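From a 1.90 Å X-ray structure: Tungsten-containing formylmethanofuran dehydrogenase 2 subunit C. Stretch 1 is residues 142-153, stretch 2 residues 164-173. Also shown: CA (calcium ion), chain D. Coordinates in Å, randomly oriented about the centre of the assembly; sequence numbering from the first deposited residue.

Stretch 1, residues 142-153: GDWRGMSGGTIT
Stretch 2, residues 164-173: EYMNGGKIII

Two stretches of one chain run side by side and bury 746 Å² between them. The strands that carry the pairs Thr 151 with Lys 170, Ile 152 with Ile 171 and Thr 153 with Ile 172 run parallel, their axes 6° apart and 4.8 Å at closest approach. Extended backbone (phi near -125°, psi near 130° for Thr 151, Ile 152, Thr 153, Ile 171 and Ile 172; Lys 170 -146/137) lets Ile 152 bond both ways: its N donates to Lys 170 O (2.9 Å) and its O accepts Ile 172 N (2.9 Å), while Lys 170 N donates to Gly 150 O (3.0 Å). Met 147, with the largest covered area, has rotamers t, t, t (chi1 171°, chi2 172°, chi3 176°); its CE lies 4.2 Å from Met 166 CE and its SD 4.2 Å from Ile 171 CD1, an apolar cluster, while its O accepts Asn 167 N (2.7 Å). Tyr 165 (phi/psi 59/31, chi1 -81°, chi2 -80°) points toward stretch 1: Asp 143 O, which binds the calcium ion at 2.6 Å, lies over one face of the Tyr 165 ring, and Trp 144 CB packs 4.3 Å from Tyr 165 CE1. Lys 170 (t, t, p, t) shares a sheet face with Thr 151, whose CG2 lies 4.0 Å from Lys 170 CE. Just ahead of the paired residues, where the chain turns a corner at Gly 168 and Gly 169, Gly 149 CA and Gly 169 CA approach to 3.8 Å; a CB on Gly 169 would clash with Gly 150 O and Met 147 CE.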

# COMPACT_ATOMS: atom_id res chain seq x y z
N GLY C 142 -12.39 35.16 23.07
CA GLY C 142 -11.59 35.32 24.27
C GLY C 142 -12.21 34.85 25.57
O GLY C 142 -11.47 34.54 26.52
N ASP C 143 -13.54 34.79 25.64
CA ASP C 143 -14.19 34.40 26.89
C ASP C 143 -14.22 32.88 27.01
O ASP C 143 -14.47 32.18 26.04
CB ASP C 143 -15.60 35.00 26.98
CG ASP C 143 -16.11 35.24 28.40
OD1 ASP C 143 -15.63 34.55 29.33
OD2 ASP C 143 -16.95 36.13 28.58
N TRP C 144 -13.99 32.40 28.23
CA TRP C 144 -13.98 30.97 28.57
C TRP C 144 -15.37 30.53 29.11
O TRP C 144 -15.53 29.36 29.42
CB TRP C 144 -12.85 30.64 29.57
CG TRP C 144 -12.92 31.37 30.89
CD1 TRP C 144 -13.37 30.87 32.07
CD2 TRP C 144 -12.41 32.69 31.17
NE1 TRP C 144 -13.24 31.81 33.07
CE2 TRP C 144 -12.64 32.93 32.55
CE3 TRP C 144 -11.83 33.71 30.39
CZ2 TRP C 144 -12.32 34.15 33.15
CZ3 TRP C 144 -11.52 34.91 30.99
CH2 TRP C 144 -11.72 35.11 32.37
N ARG C 145 -16.32 31.48 29.28
CA ARG C 145 -17.67 31.27 29.80
C ARG C 145 -18.67 31.53 28.65
O ARG C 145 -18.78 32.66 28.18
CB ARG C 145 -17.93 32.25 30.97
CG ARG C 145 -16.97 32.06 32.15
CD ARG C 145 -16.74 33.29 33.00
NE ARG C 145 -16.04 34.36 32.27
CZ ARG C 145 -15.57 35.48 32.82
NH1 ARG C 145 -15.71 35.70 34.12
NH2 ARG C 145 -14.95 36.38 32.07
N GLY C 146 -19.33 30.49 28.18
CA GLY C 146 -20.29 30.57 27.08
C GLY C 146 -21.74 30.49 27.50
O GLY C 146 -22.13 31.01 28.56
N MET C 147 -22.56 29.86 26.65
CA MET C 147 -24.00 29.61 26.87
C MET C 147 -24.18 28.90 28.23
O MET C 147 -23.44 27.96 28.51
CB MET C 147 -24.52 28.74 25.72
CG MET C 147 -25.92 28.22 25.90
SD MET C 147 -26.47 27.43 24.38
CE MET C 147 -28.05 26.82 24.89
N SER C 148 -25.10 29.38 29.08
CA SER C 148 -25.33 28.80 30.42
C SER C 148 -26.74 28.20 30.62
O SER C 148 -26.99 27.56 31.65
CB SER C 148 -25.05 29.84 31.50
OG SER C 148 -25.80 31.02 31.29
N GLY C 149 -27.64 28.42 29.68
CA GLY C 149 -29.00 27.88 29.75
C GLY C 149 -29.80 28.21 28.51
O GLY C 149 -29.33 28.98 27.66
N GLY C 150 -30.99 27.64 28.42
CA GLY C 150 -31.88 27.77 27.28
C GLY C 150 -31.79 26.56 26.37
O GLY C 150 -30.93 25.69 26.57
N THR C 151 -32.72 26.47 25.40
CA THR C 151 -32.76 25.39 24.41
C THR C 151 -32.73 25.99 23.00
O THR C 151 -33.48 26.91 22.70
CB THR C 151 -34.00 24.51 24.57
OG1 THR C 151 -34.06 24.02 25.91
CG2 THR C 151 -34.00 23.31 23.62
N ILE C 152 -31.88 25.44 22.13
CA ILE C 152 -31.81 25.84 20.73
C ILE C 152 -32.10 24.59 19.92
O ILE C 152 -31.42 23.58 20.11
CB ILE C 152 -30.44 26.46 20.33
CG1 ILE C 152 -30.06 27.63 21.26
CG2 ILE C 152 -30.47 26.91 18.84
CD1 ILE C 152 -28.63 28.06 21.18
N THR C 153 -33.06 24.65 19.00
CA THR C 153 -33.40 23.55 18.09
C THR C 153 -33.27 24.05 16.65
O THR C 153 -33.89 25.06 16.30
CB THR C 153 -34.81 23.00 18.35
OG1 THR C 153 -34.94 22.68 19.73
CG2 THR C 153 -35.10 21.74 17.52
N GLU C 164 -19.70 25.96 21.22
CA GLU C 164 -18.32 26.31 21.57
C GLU C 164 -18.27 26.91 22.99
O GLU C 164 -18.99 27.86 23.28
CB GLU C 164 -17.77 27.28 20.50
CG GLU C 164 -16.36 27.83 20.75
CD GLU C 164 -16.27 29.30 21.10
OE1 GLU C 164 -17.31 29.91 21.41
OE2 GLU C 164 -15.14 29.82 21.17
N TYR C 165 -17.46 26.30 23.89
CA TYR C 165 -17.34 26.70 25.31
C TYR C 165 -18.71 26.65 26.07
O TYR C 165 -18.92 27.39 27.03
CB TYR C 165 -16.67 28.09 25.48
CG TYR C 165 -15.15 28.08 25.41
CD1 TYR C 165 -14.39 27.70 26.50
CD2 TYR C 165 -14.49 28.48 24.26
CE1 TYR C 165 -12.99 27.71 26.45
CE2 TYR C 165 -13.10 28.50 24.19
CZ TYR C 165 -12.35 28.10 25.28
OH TYR C 165 -10.99 28.11 25.19
N MET C 166 -19.61 25.72 25.69
CA MET C 166 -20.93 25.59 26.32
C MET C 166 -20.78 25.30 27.81
O MET C 166 -19.93 24.50 28.19
CB MET C 166 -21.73 24.46 25.63
CG MET C 166 -23.20 24.57 25.78
SD MET C 166 -23.97 23.14 24.97
CE MET C 166 -25.65 23.41 25.34
N ASN C 167 -21.60 25.95 28.63
CA ASN C 167 -21.60 25.82 30.09
C ASN C 167 -23.01 25.57 30.68
O ASN C 167 -23.31 26.02 31.79
CB ASN C 167 -21.02 27.11 30.67
CG ASN C 167 -20.44 26.96 32.04
OD1 ASN C 167 -20.17 25.85 32.53
ND2 ASN C 167 -20.25 28.09 32.70
N GLY C 168 -23.86 24.88 29.94
CA GLY C 168 -25.25 24.61 30.32
C GLY C 168 -26.20 24.77 29.15
O GLY C 168 -25.82 25.27 28.09
N GLY C 169 -27.44 24.37 29.35
CA GLY C 169 -28.46 24.44 28.32
C GLY C 169 -28.44 23.23 27.40
O GLY C 169 -27.79 22.22 27.69
N LYS C 170 -29.14 23.35 26.28
CA LYS C 170 -29.30 22.24 25.35
C LYS C 170 -29.36 22.70 23.90
O LYS C 170 -30.06 23.66 23.59
CB LYS C 170 -30.60 21.51 25.71
CG LYS C 170 -30.87 20.25 24.91
CD LYS C 170 -31.89 19.34 25.59
CE LYS C 170 -33.28 19.94 25.70
NZ LYS C 170 -34.21 19.05 26.45
N ILE C 171 -28.66 21.98 23.01
CA ILE C 171 -28.68 22.26 21.57
C ILE C 171 -29.07 20.97 20.84
O ILE C 171 -28.43 19.93 21.03
CB ILE C 171 -27.33 22.80 21.05
CG1 ILE C 171 -26.96 24.14 21.72
CG2 ILE C 171 -27.36 22.95 19.50
CD1 ILE C 171 -25.50 24.60 21.49
N ILE C 172 -30.09 21.05 19.98
CA ILE C 172 -30.53 19.91 19.17
C ILE C 172 -30.41 20.29 17.69
O ILE C 172 -31.01 21.28 17.27
CB ILE C 172 -31.98 19.47 19.53
CG1 ILE C 172 -32.06 19.01 21.01
CG2 ILE C 172 -32.45 18.35 18.58
CD1 ILE C 172 -33.47 18.85 21.54
N ILE C 173 -29.62 19.54 16.91
CA ILE C 173 -29.51 19.72 15.46
C ILE C 173 -30.19 18.50 14.85
O ILE C 173 -29.71 17.38 15.04
CB ILE C 173 -28.04 19.84 14.95
CG1 ILE C 173 -27.22 20.85 15.78
CG2 ILE C 173 -27.99 20.19 13.45
CD1 ILE C 173 -27.74 22.28 15.85
CA CA D . -14.31 31.97 23.42
O HOH W 1 -17.85 27.75 29.50
O HOH W 2 -21.31 30.73 31.37
O HOH W 3 -21.42 28.28 24.52